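Local coordinates for protein glycoside hydrolase family 12 (Spirochaeta thermophila, PDB 5LU3) that binds carbohydrate through a type A module of family 64, the part present here, within a longer enzyme that is probably a cellulase, at residues V29-Y34 with W54-Q59; D41-N46 with I70-S75; L4-P9 with W20-F25. All coordinates share one frame; numbering follows the deposited sequence. Where two conformers were deposited one is given.

Contact 1 (V29-Y34 with W54-Q59). With 2NV (3,6,9,12,15-pentaoxaoctadecan-17-amine), chain B; SSN (4-oxobutanoic acid), chain C; FMT (formic acid), chain F.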
loop_
_atom_site.group_PDB
_atom_site.type_symbol
_atom_site.label_atom_id
_atom_site.label_comp_id
_atom_site.label_asym_id
_atom_site.label_seq_id
_atom_site.Cartn_x
_atom_site.Cartn_y
_atom_site.Cartn_z
ATOM N N VAL A 29 -17.041 -1.456 0.597
ATOM C CA VAL A 29 -16.684 -2.791 0.171
ATOM C C VAL A 29 -16.539 -2.819 -1.342
ATOM O O VAL A 29 -17.476 -2.520 -2.069
ATOM C CB VAL A 29 -17.698 -3.849 0.653
ATOM C CG1 VAL A 29 -17.325 -5.208 0.087
ATOM C CG2 VAL A 29 -17.702 -3.917 2.161
ATOM N N ASP A 30 -15.343 -3.185 -1.797
ATOM C CA ASP A 30 -15.015 -3.283 -3.212
ATOM C C ASP A 30 -13.842 -4.231 -3.335
ATOM O O ASP A 30 -12.661 -3.849 -3.175
ATOM C CB ASP A 30 -14.709 -1.895 -3.806
ATOM C CG ASP A 30 -14.553 -1.926 -5.312
ATOM O OD1 ASP A 30 -14.306 -3.014 -5.868
ATOM O OD2 ASP A 30 -14.714 -0.838 -5.928
ATOM N N TRP A 31 -14.168 -5.481 -3.666
ATOM C CA TRP A 31 -13.111 -6.483 -3.802
ATOM C C TRP A 31 -12.203 -6.283 -5.015
ATOM O O TRP A 31 -11.157 -6.958 -5.154
ATOM C CB TRP A 31 -13.700 -7.892 -3.762
ATOM C CG TRP A 31 -14.357 -8.165 -2.443
ATOM C CD1 TRP A 31 -15.707 -8.174 -2.170
ATOM C CD2 TRP A 31 -13.694 -8.376 -1.216
ATOM N NE1 TRP A 31 -15.919 -8.441 -0.842
ATOM C CE2 TRP A 31 -14.692 -8.573 -0.230
ATOM C CE3 TRP A 31 -12.354 -8.512 -0.862
ATOM C CZ2 TRP A 31 -14.380 -8.816 1.107
ATOM C CZ3 TRP A 31 -12.038 -8.724 0.488
ATOM C CH2 TRP A 31 -13.050 -8.885 1.437
ATOM N N GLY A 32 -12.582 -5.340 -5.879
ATOM C CA GLY A 32 -11.715 -4.929 -6.947
ATOM C C GLY A 32 -10.665 -3.889 -6.652
ATOM O O GLY A 32 -9.805 -3.665 -7.466
ATOM N N ARG A 33 -10.754 -3.232 -5.499
ATOM C CA ARG A 33 -9.810 -2.167 -5.140
ATOM C C ARG A 33 -8.940 -2.720 -4.042
ATOM O O ARG A 33 -9.426 -2.979 -2.948
ATOM C CB ARG A 33 -10.574 -0.911 -4.727
ATOM C CG ARG A 33 -11.188 -0.235 -5.946
ATOM C CD ARG A 33 -11.749 1.138 -5.606
ATOM N NE ARG A 33 -10.687 2.013 -5.148
ATOM C CZ ARG A 33 -10.798 3.176 -4.521
ATOM N NH1 ARG A 33 -11.982 3.757 -4.244
ATOM N NH2 ARG A 33 -9.658 3.769 -4.207
ATOM N N TYR A 34 -7.668 -2.954 -4.361
ATOM C CA TYR A 34 -6.786 -3.784 -3.528
ATOM C C TYR A 34 -5.394 -3.211 -3.433
ATOM O O TYR A 34 -5.042 -2.224 -4.090
ATOM C CB TYR A 34 -6.772 -5.236 -4.095
ATOM C CG TYR A 34 -6.036 -5.322 -5.407
ATOM C CD1 TYR A 34 -6.678 -5.092 -6.605
ATOM C CD2 TYR A 34 -4.676 -5.605 -5.452
ATOM C CE1 TYR A 34 -5.979 -5.082 -7.790
ATOM C CE2 TYR A 34 -3.991 -5.619 -6.634
ATOM C CZ TYR A 34 -4.644 -5.354 -7.797
ATOM O OH TYR A 34 -3.930 -5.380 -8.968
ATOM N N TRP A 54 -2.104 -10.017 -0.373
ATOM C CA TRP A 54 -3.182 -9.330 -1.040
ATOM C C TRP A 54 -4.234 -8.934 -0.006
ATOM O O TRP A 54 -4.674 -9.766 0.810
ATOM C CB TRP A 54 -3.801 -10.259 -2.074
ATOM C CG TRP A 54 -4.796 -9.635 -3.009
ATOM C CD1 TRP A 54 -4.586 -9.358 -4.318
ATOM C CD2 TRP A 54 -6.191 -9.337 -2.764
ATOM N NE1 TRP A 54 -5.722 -8.855 -4.897
ATOM C CE2 TRP A 54 -6.728 -8.836 -3.967
ATOM C CE3 TRP A 54 -7.032 -9.441 -1.655
ATOM C CZ2 TRP A 54 -8.059 -8.436 -4.094
ATOM C CZ3 TRP A 54 -8.373 -9.029 -1.793
ATOM C CH2 TRP A 54 -8.869 -8.536 -3.005
ATOM N N VAL A 55 -4.637 -7.670 -0.046
ATOM C CA VAL A 55 -5.699 -7.175 0.820
ATOM C C VAL A 55 -6.536 -6.144 0.074
ATOM O O VAL A 55 -6.018 -5.375 -0.720
ATOM C CB VAL A 55 -5.078 -6.551 2.116
ATOM C CG1 VAL A 55 -4.185 -5.359 1.829
ATOM C CG2 VAL A 55 -6.116 -6.156 3.137
ATOM N N ALA A 56 -7.843 -6.148 0.299
ATOM C CA ALA A 56 -8.676 -5.129 -0.287
ATOM C C ALA A 56 -8.464 -3.847 0.487
ATOM O O ALA A 56 -8.279 -3.861 1.713
ATOM C CB ALA A 56 -10.130 -5.544 -0.281
ATOM N N GLN A 57 -8.507 -2.719 -0.208
ATOM C CA GLN A 57 -8.354 -1.437 0.465
ATOM C C GLN A 57 -9.329 -1.236 1.615
ATOM O O GLN A 57 -8.946 -0.715 2.667
ATOM C CB GLN A 57 -8.487 -0.316 -0.546
ATOM C CG GLN A 57 -7.331 -0.253 -1.552
ATOM C CD GLN A 57 -7.649 0.593 -2.757
ATOM O OE1 GLN A 57 -8.459 1.529 -2.679
ATOM N NE2 GLN A 57 -7.033 0.274 -3.876
ATOM N N HIS A 58 -10.581 -1.686 1.432
ATOM C CA HIS A 58 -11.604 -1.515 2.455
ATOM C C HIS A 58 -11.349 -2.356 3.682
ATOM O O HIS A 58 -11.992 -2.136 4.713
ATOM C CB HIS A 58 -13.008 -1.807 1.885
ATOM C CG HIS A 58 -13.287 -3.242 1.666
ATOM N ND1 HIS A 58 -13.204 -3.857 0.436
ATOM C CD2 HIS A 58 -13.639 -4.206 2.540
ATOM C CE1 HIS A 58 -13.490 -5.141 0.566
ATOM N NE2 HIS A 58 -13.714 -5.385 1.845
ATOM N N GLN A 59 -10.434 -3.308 3.612
ATOM C CA GLN A 59 -10.036 -4.103 4.795
ATOM C C GLN A 59 -8.989 -3.406 5.677
ATOM O O GLN A 59 -8.772 -3.824 6.799
ATOM C CB GLN A 59 -9.476 -5.450 4.363
ATOM C CG GLN A 59 -10.486 -6.328 3.652
ATOM C CD GLN A 59 -9.893 -7.684 3.300
ATOM O OE1 GLN A 59 -9.087 -7.786 2.362
ATOM N NE2 GLN A 59 -10.243 -8.702 4.048
HETATM N N1 2NV B . -12.894 -12.777 -10.405
HETATM C C2 2NV B . -11.532 -13.256 -10.258
HETATM C C3 2NV B . -10.814 -12.214 -9.404
HETATM O O4 2NV B . -9.434 -12.200 -9.605
HETATM C C5 2NV B . -8.669 -11.535 -8.605
HETATM C C6 2NV B . -8.771 -12.270 -7.257
HETATM O O7 2NV B . -8.175 -11.486 -6.272
HETATM C C8 2NV B . -8.260 -12.011 -4.974
HETATM C C9 2NV B . -7.156 -13.018 -4.842
HETATM O O10 2NV B . -5.938 -12.391 -4.738
HETATM C C11 2NV B . -5.006 -13.173 -3.995
HETATM C C12 2NV B . -4.560 -14.272 -4.928
HETATM O O13 2NV B . -3.813 -15.303 -4.381
HETATM C C14 2NV B . -3.618 -16.415 -5.251
HETATM C C15 2NV B . -4.927 -17.198 -5.304
HETATM O O16 2NV B . -4.888 -18.367 -6.095
HETATM C C17 2NV B . -6.104 -19.082 -6.144
HETATM C C18 2NV B . -6.186 -20.087 -4.986
HETATM C C2A 2NV B . -11.633 -14.626 -9.569
HETATM C C1 SSN C . -11.952 -11.968 -3.849
HETATM O O1 SSN C . -12.361 -11.638 -2.733
HETATM C C2 SSN C . -12.078 -11.021 -5.038
HETATM O O2 SSN C . -11.465 -13.114 -3.947
HETATM C C3 SSN C . -12.451 -11.717 -6.328
HETATM C C4 SSN C . -13.934 -11.876 -6.580
HETATM O O4 SSN C . -14.266 -12.629 -7.441
HETATM C C FMT F . -8.053 2.763 -7.131
HETATM O O1 FMT F . -8.098 1.849 -6.185
HETATM O O2 FMT F . -7.028 3.002 -7.964
HETATM O O HOH W 1 -11.590 -2.095 -1.216
#
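H58 turns its edge against the face of W31 in a T-shaped stack, the imidazole and the six-membered ring having planes at 82°. H58 CE1 stands over the centre of the indole, and O1 of the 4-oxobutanoic acid lies nearer the rim of the opposite face. With CG between the backbone N and the carbonyl carbon (chi1 74°), the histidine also lays one ring face on V29 CA, a CH-pi contact. The W54 indole is sandwiched: Y34 CB packs 3.4 Å from W54 CZ2 on one side, and O10 of the bound 3,6,9,12,15-pentaoxaoctadecan-17-amine lies toward the rim of the other face, 3.3 Å from W54 CD1. The Y34 ring runs nearly parallel to this indole but is slid so far that they barely overlap. A56 CB, a small methyl, meets W31 CE3 at 3.8 Å, close beside the indole. Indoles holding bound molecules on their faces are consistent with the aromatic surface of a type A module.

One backbone bond and one from a side chain join the segments. Q57 N donates to R33 O at 2.9 Å, and Q57 NE2 reaches Y34 O at 3.2 Å, nearly straight (175°) but from above the carbonyl plane. Q57 OE1 accepts from S26 N. In the conformer given, R33 NE and Q57 NE2 both donate to O1 of a formic acid, probably from the crystallisation liquor, and R33 NH2 bonds D24 O. Water 1 bridges D30 O and H58 N. A56 N fixes Q59 OE1 beside the W31 edge.

The D30-R33 type I turn, with its Asx turn at D30, leads into strand 33-40, which lies between edge strand 55-56 and strand 80-85, where E82 bonds Y34 OH.

Contact 2 (D41-N46 with I70-S75)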
loop_
_atom_site.group_PDB
_atom_site.type_symbol
_atom_site.label_atom_id
_atom_site.label_comp_id
_atom_site.label_asym_id
_atom_site.label_seq_id
_atom_site.Cartn_x
_atom_site.Cartn_y
_atom_site.Cartn_z
ATOM N N ASP A 41 10.469 -6.790 1.970
ATOM C CA ASP A 41 10.871 -7.002 3.356
ATOM C C ASP A 41 9.806 -6.544 4.337
ATOM O O ASP A 41 9.671 -7.117 5.387
ATOM C CB ASP A 41 12.167 -6.264 3.667
ATOM C CG ASP A 41 13.290 -6.589 2.703
ATOM O OD1 ASP A 41 13.420 -7.770 2.304
ATOM O OD2 ASP A 41 14.034 -5.646 2.344
ATOM N N LEU A 42 9.071 -5.513 3.958
ATOM C CA LEU A 42 8.051 -4.906 4.813
ATOM C C LEU A 42 7.058 -4.134 3.965
ATOM O O LEU A 42 7.460 -3.364 3.088
ATOM C CB LEU A 42 8.710 -3.929 5.822
ATOM C CG LEU A 42 7.761 -3.174 6.760
ATOM C CD1 LEU A 42 7.019 -4.168 7.609
ATOM C CD2 LEU A 42 8.547 -2.183 7.591
ATOM N N LEU A 43 5.764 -4.359 4.237
ATOM C CA LEU A 43 4.722 -3.433 3.809
ATOM C C LEU A 43 3.740 -3.290 4.950
ATOM O O LEU A 43 3.000 -4.210 5.250
ATOM C CB LEU A 43 4.018 -3.883 2.547
ATOM C CG LEU A 43 3.165 -2.734 1.978
ATOM C CD1 LEU A 43 3.992 -1.668 1.312
ATOM C CD2 LEU A 43 2.045 -3.256 1.126
ATOM N N GLU A 44 3.808 -2.152 5.620
ATOM C CA GLU A 44 2.988 -1.887 6.788
ATOM C C GLU A 44 2.091 -0.690 6.473
ATOM O O GLU A 44 2.584 0.303 5.914
ATOM C CB GLU A 44 3.890 -1.543 7.989
ATOM C CG GLU A 44 3.286 -1.678 9.337
ATOM C CD GLU A 44 4.378 -1.736 10.388
ATOM O OE1 GLU A 44 5.138 -2.723 10.443
ATOM O OE2 GLU A 44 4.473 -0.754 11.114
ATOM N N ILE A 45 0.806 -0.772 6.813
ATOM C CA ILE A 45 -0.131 0.346 6.577
ATOM C C ILE A 45 -0.871 0.593 7.866
ATOM O O ILE A 45 -1.551 -0.303 8.378
ATOM C CB ILE A 45 -1.101 0.089 5.434
ATOM C CG1 ILE A 45 -0.360 -0.370 4.164
ATOM C CG2 ILE A 45 -1.926 1.348 5.177
ATOM C CD1 ILE A 45 -1.280 -0.728 3.030
ATOM N N ASN A 46 -0.672 1.788 8.443
ATOM C CA ASN A 46 -1.280 2.118 9.730
ATOM C C ASN A 46 -1.025 1.080 10.810
ATOM O O ASN A 46 -1.900 0.735 11.582
ATOM C CB ASN A 46 -2.742 2.444 9.589
ATOM C CG ASN A 46 -2.977 3.634 8.694
ATOM O OD1 ASN A 46 -2.099 4.503 8.531
ATOM N ND2 ASN A 46 -4.174 3.688 8.091
ATOM N N ILE A 70 1.872 4.424 4.806
ATOM C CA ILE A 70 2.462 3.206 4.241
ATOM C C ILE A 70 3.969 3.243 4.388
ATOM O O ILE A 70 4.607 4.219 3.993
ATOM C CB ILE A 70 2.101 3.120 2.751
ATOM C CG1 ILE A 70 0.586 3.185 2.538
ATOM C CG2 ILE A 70 2.696 1.861 2.135
ATOM C CD1 ILE A 70 0.183 4.014 1.368
ATOM N N HIS A 71 4.510 2.154 4.932
ATOM C CA HIS A 71 5.947 1.957 5.028
ATOM C C HIS A 71 6.317 0.746 4.191
ATOM O O HIS A 71 5.828 -0.348 4.425
ATOM C CB HIS A 71 6.292 1.725 6.488
ATOM C CG HIS A 71 7.741 1.537 6.771
ATOM N ND1 HIS A 71 8.171 1.178 8.022
ATOM C CD2 HIS A 71 8.857 1.587 5.995
ATOM C CE1 HIS A 71 9.486 1.056 8.029
ATOM N NE2 HIS A 71 9.926 1.289 6.809
ATOM N N TYR A 72 7.146 0.995 3.177
ATOM C CA TYR A 72 7.619 -0.014 2.219
ATOM C C TYR A 72 9.104 -0.247 2.420
ATOM O O TYR A 72 9.876 0.714 2.559
ATOM C CB TYR A 72 7.412 0.535 0.818
ATOM C CG TYR A 72 7.994 -0.200 -0.375
ATOM C CD1 TYR A 72 9.362 -0.153 -0.672
ATOM C CD2 TYR A 72 7.168 -0.898 -1.254
ATOM C CE1 TYR A 72 9.865 -0.754 -1.814
ATOM C CE2 TYR A 72 7.677 -1.524 -2.402
ATOM C CZ TYR A 72 9.029 -1.442 -2.673
ATOM O OH TYR A 72 9.497 -2.013 -3.821
ATOM N N LYS A 73 9.522 -1.509 2.369
ATOM C CA LYS A 73 10.951 -1.817 2.268
ATOM C C LYS A 73 11.100 -3.046 1.364
ATOM O O LYS A 73 10.418 -4.073 1.565
ATOM C CB LYS A 73 11.589 -2.062 3.640
ATOM C CG LYS A 73 13.095 -2.285 3.552
ATOM C CD LYS A 73 13.708 -2.634 4.899
ATOM C CE LYS A 73 15.216 -2.781 4.807
ATOM N NZ LYS A 73 15.623 -3.914 3.931
ATOM N N GLY A 74 11.990 -2.915 0.382
ATOM C CA GLY A 74 12.374 -4.024 -0.475
ATOM C C GLY A 74 13.852 -3.977 -0.735
ATOM O O GLY A 74 14.478 -2.917 -0.670
ATOM N N SER A 75 14.412 -5.152 -1.005
ATOM C CA SER A 75 15.839 -5.289 -1.239
ATOM C C SER A 75 16.219 -5.753 -2.651
ATOM O O SER A 75 17.401 -5.978 -2.913
ATOM C CB SER A 75 16.412 -6.245 -0.199
ATOM O OG SER A 75 16.340 -5.685 1.086
HETATM O O HOH W 2 13.243 -7.737 -0.468
HETATM O O HOH W 3 6.756 0.334 10.052
#
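D41 and K73 form a salt bridge, OD2 to NZ 2.8 Å, in which the ammonium arrives from above the carboxylate plane. The lysine chain is extended until chi4 (-64°) bends NZ back to the aspartate. S75 OG donates to the same oxygen, D41 OD2, at 2.6 Å along its syn lone pair, giving OD2 two donors. D41 OD1 is reached by water 2, which also takes S75 N. A short acid suits this corner of the chain, since its carboxylate can collect a charge and a hydroxyl together.

The backbones are antiparallel, with hydrogen-bonded pairs L42-K73 and E44-H71. H71 N to E44 O is a short 2.8 Å and almost straight (172°). Register slips at one end: D41 N, at 2.7 Å, and L42 N both donate to K73 O, so D41 and L42 face K73 in a classic beta bulge.

On the face carrying L42, E44, H71 and K73, L42 CD2 stands over one face of the imidazole, 3.4 Å from H71 CE1, a CH-pi contact. The ring is anchored at both nitrogens: H71 NE2 bonds E17 of the adjacent strand, while ND1 meets water 3 in the ring plane, and that water reaches E44 OE2 weakly.

The face carrying L43, I45, I70 and Y72 is largely apolar. L43 and I70 lie side by side, CD1 to CG2 3.8 Å, and I45 CG1 meets I70 CG1 at 4.0 Å. Branched aliphatic chains suit this buried side.

Strand 68-74 lies between 16-22 and 42-45, and 42-45 is flanked in turn by 48-49. L43, I70 and Y72 project onto V35, V81 and M83 in strands 33-40 and 80-85 of the second sheet, building the core of a beta sandwich.

Contact 3 (L4-P9 with W20-F25)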
loop_
_atom_site.group_PDB
_atom_site.type_symbol
_atom_site.label_atom_id
_atom_site.label_comp_id
_atom_site.label_asym_id
_atom_site.label_seq_id
_atom_site.Cartn_x
_atom_site.Cartn_y
_atom_site.Cartn_z
ATOM N N LEU A 4 5.377 10.858 2.149
ATOM C CA LEU A 4 5.134 11.620 0.938
ATOM C C LEU A 4 3.772 11.270 0.389
ATOM O O LEU A 4 3.438 10.096 0.208
ATOM C CB LEU A 4 6.225 11.341 -0.092
ATOM C CG LEU A 4 7.627 11.669 0.440
ATOM C CD1 LEU A 4 8.633 11.436 -0.681
ATOM C CD2 LEU A 4 7.727 13.095 0.990
ATOM N N GLU A 5 2.969 12.285 0.129
ATOM C CA GLU A 5 1.614 12.034 -0.333
ATOM C C GLU A 5 1.597 11.568 -1.778
ATOM O O GLU A 5 2.348 12.047 -2.618
ATOM C CB GLU A 5 0.712 13.260 -0.119
ATOM C CG GLU A 5 -0.759 12.919 -0.330
ATOM C CD GLU A 5 -1.736 13.934 0.203
ATOM O OE1 GLU A 5 -1.310 14.980 0.729
ATOM O OE2 GLU A 5 -2.965 13.694 0.125
ATOM N N MET A 6 0.750 10.586 -2.039
ATOM C CA MET A 6 0.481 10.130 -3.385
ATOM C C MET A 6 -0.997 9.846 -3.583
ATOM O O MET A 6 -1.793 9.870 -2.625
ATOM C CB MET A 6 1.368 8.951 -3.742
ATOM C CG MET A 6 1.218 7.739 -2.852
ATOM S SD MET A 6 -0.325 6.784 -3.057
ATOM C CE MET A 6 0.021 5.508 -1.838
ATOM N N ASP A 7 -1.345 9.617 -4.853
ATOM C CA ASP A 7 -2.701 9.379 -5.290
ATOM C C ASP A 7 -2.769 7.975 -5.882
ATOM O O ASP A 7 -1.810 7.508 -6.504
ATOM C CB ASP A 7 -3.111 10.394 -6.387
ATOM C CG ASP A 7 -2.973 11.838 -5.928
ATOM O OD1 ASP A 7 -3.412 12.125 -4.785
ATOM O OD2 ASP A 7 -2.431 12.678 -6.695
ATOM N N LEU A 8 -3.916 7.336 -5.718
ATOM C CA LEU A 8 -4.162 6.048 -6.365
ATOM C C LEU A 8 -4.668 6.233 -7.784
ATOM O O LEU A 8 -5.327 7.261 -8.079
ATOM C CB LEU A 8 -5.137 5.205 -5.543
ATOM C CG LEU A 8 -4.483 4.271 -4.520
ATOM C CD1 LEU A 8 -3.457 4.858 -3.635
ATOM C CD2 LEU A 8 -5.556 3.576 -3.698
ATOM N N PRO A 9 -4.414 5.275 -8.686
ATOM C CA PRO A 9 -3.638 4.072 -8.436
ATOM C C PRO A 9 -2.156 4.384 -8.298
ATOM O O PRO A 9 -1.682 5.375 -8.844
ATOM C CB PRO A 9 -3.889 3.235 -9.687
ATOM C CG PRO A 9 -4.195 4.234 -10.734
ATOM C CD PRO A 9 -4.911 5.333 -10.057
ATOM N N TRP A 20 4.943 6.599 2.376
ATOM C CA TRP A 20 3.946 7.260 1.530
ATOM C C TRP A 20 2.676 7.434 2.338
ATOM O O TRP A 20 2.413 6.656 3.240
ATOM C CB TRP A 20 3.599 6.450 0.301
ATOM C CG TRP A 20 4.751 6.168 -0.595
ATOM C CD1 TRP A 20 5.583 7.065 -1.153
ATOM C CD2 TRP A 20 5.236 4.882 -0.973
ATOM N NE1 TRP A 20 6.526 6.427 -1.912
ATOM C CE2 TRP A 20 6.332 5.080 -1.819
ATOM C CE3 TRP A 20 4.818 3.574 -0.708
ATOM C CZ2 TRP A 20 7.047 3.997 -2.396
ATOM C CZ3 TRP A 20 5.514 2.513 -1.298
ATOM C CH2 TRP A 20 6.604 2.748 -2.124
ATOM N N LYS A 21 1.862 8.418 1.967
ATOM C CA LYS A 21 0.539 8.530 2.549
ATOM C C LYS A 21 -0.470 8.852 1.475
ATOM O O LYS A 21 -0.128 9.444 0.461
ATOM C CB LYS A 21 0.495 9.550 3.694
ATOM C CG LYS A 21 0.722 10.983 3.285
ATOM C CD LYS A 21 0.724 11.932 4.463
ATOM C CE LYS A 21 0.986 13.352 3.980
ATOM N NZ LYS A 21 1.058 14.305 5.098
ATOM N N THR A 22 -1.708 8.442 1.706
ATOM C CA THR A 22 -2.792 8.736 0.797
ATOM C C THR A 22 -4.083 8.784 1.558
ATOM O O THR A 22 -4.237 8.121 2.572
ATOM C CB THR A 22 -2.865 7.687 -0.348
ATOM O OG1 THR A 22 -3.847 8.055 -1.304
ATOM C CG2 THR A 22 -3.153 6.286 0.162
ATOM N N ASP A 23 -5.046 9.523 1.028
ATOM C CA ASP A 23 -6.405 9.447 1.540
ATOM C C ASP A 23 -7.350 8.783 0.531
ATOM O O ASP A 23 -8.563 8.961 0.650
ATOM C CB ASP A 23 -6.926 10.802 2.022
ATOM C CG ASP A 23 -7.124 11.799 0.915
ATOM O OD1 ASP A 23 -6.717 11.526 -0.215
ATOM O OD2 ASP A 23 -7.713 12.888 1.175
ATOM N N ASP A 24 -6.804 8.012 -0.431
ATOM C CA ASP A 24 -7.589 7.564 -1.597
ATOM C C ASP A 24 -8.095 6.123 -1.482
ATOM O O ASP A 24 -8.708 5.636 -2.435
ATOM C CB ASP A 24 -6.735 7.650 -2.875
ATOM C CG ASP A 24 -6.516 9.005 -3.369
ATOM O OD1 ASP A 24 -7.196 9.953 -2.955
ATOM O OD2 ASP A 24 -5.653 9.156 -4.301
ATOM N N PHE A 25 -7.813 5.420 -0.377
ATOM C CA PHE A 25 -8.291 4.036 -0.289
ATOM C C PHE A 25 -9.812 3.952 -0.285
ATOM O O PHE A 25 -10.491 4.806 0.278
ATOM C CB PHE A 25 -7.810 3.324 0.981
ATOM C CG PHE A 25 -6.433 2.732 0.915
ATOM C CD1 PHE A 25 -5.425 3.248 0.137
ATOM C CD2 PHE A 25 -6.162 1.589 1.655
ATOM C CE1 PHE A 25 -4.159 2.659 0.109
ATOM C CE2 PHE A 25 -4.915 0.991 1.638
ATOM C CZ PHE A 25 -3.906 1.538 0.884
HETATM O O HOH W 4 -3.794 11.375 -1.161
#
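T22 holds OG1 anti to its backbone N (chi1 -174°), which points the hydroxyl across to M6 O, while M6 sets CG between its own backbone N and carbonyl carbon (chi1 60°) and bends again at chi2 (72°), carrying its thioether obliquely across the threonine. T22 OG1 donates to M6 O at 3.0 Å, M6 SD lies 3.8 Å from T22 CB, and M6 CE meets the T22 methyl. The hydroxyl also accepts from D24 N, an ST turn, so one small group both joins the segments and shapes the bend after strand 16-22. A valine here would remove that hydroxyl and would probably leave D24 N without its acceptor and the turn less firmly held.

Strands 4-5 and 16-22 run parallel. K21 N bonds L4 O, and M6 N meets K21 O at 2.9 Å, the donor lying almost on the carbonyl axis. Beyond them a side chain takes over from the backbone: D24 OD2 receives L8 N at 2.9 Å on its anti lone pair. L8 CD2 packs 3.9 Å from F25 CD1, an apolar contact next to the acidic loop. Water 4 donates to E5 OE2 and M6 O and accepts from D23 N; E5 OE2 is also bonded by Y67 OH.

D23 OD1 and D24 OD1 are calcium ligands, and D7 too belongs to the calcium sites of this protein. D7 OD1 comes within 3.8 Å of D24 OD2, so these acids would probably repel one another without the metal, whose charge is likely to steady the loop.

From the N terminus, contact 3 closes first, bringing 20-25 back beside 4-9 around a loop that contains strand 10-13. It is complete before the other two open. Contacts 1 and 2 cross: 41-46 lies in the loop that contact 1 closes between 29-34 and 54-59, and 54-59 lies in the loop that contact 2 closes between 41-46 and 70-75. Contact 1 joins two strands of the four-stranded sheet, while contacts 2 and 3 belong to the five-stranded one, where I70 N meets W20 O. Contacts 1 and 3 touch where Q57 packs on L8 and F25. Contacts 1 and 2 lie about 18 Å apart, centre to centre, without touching.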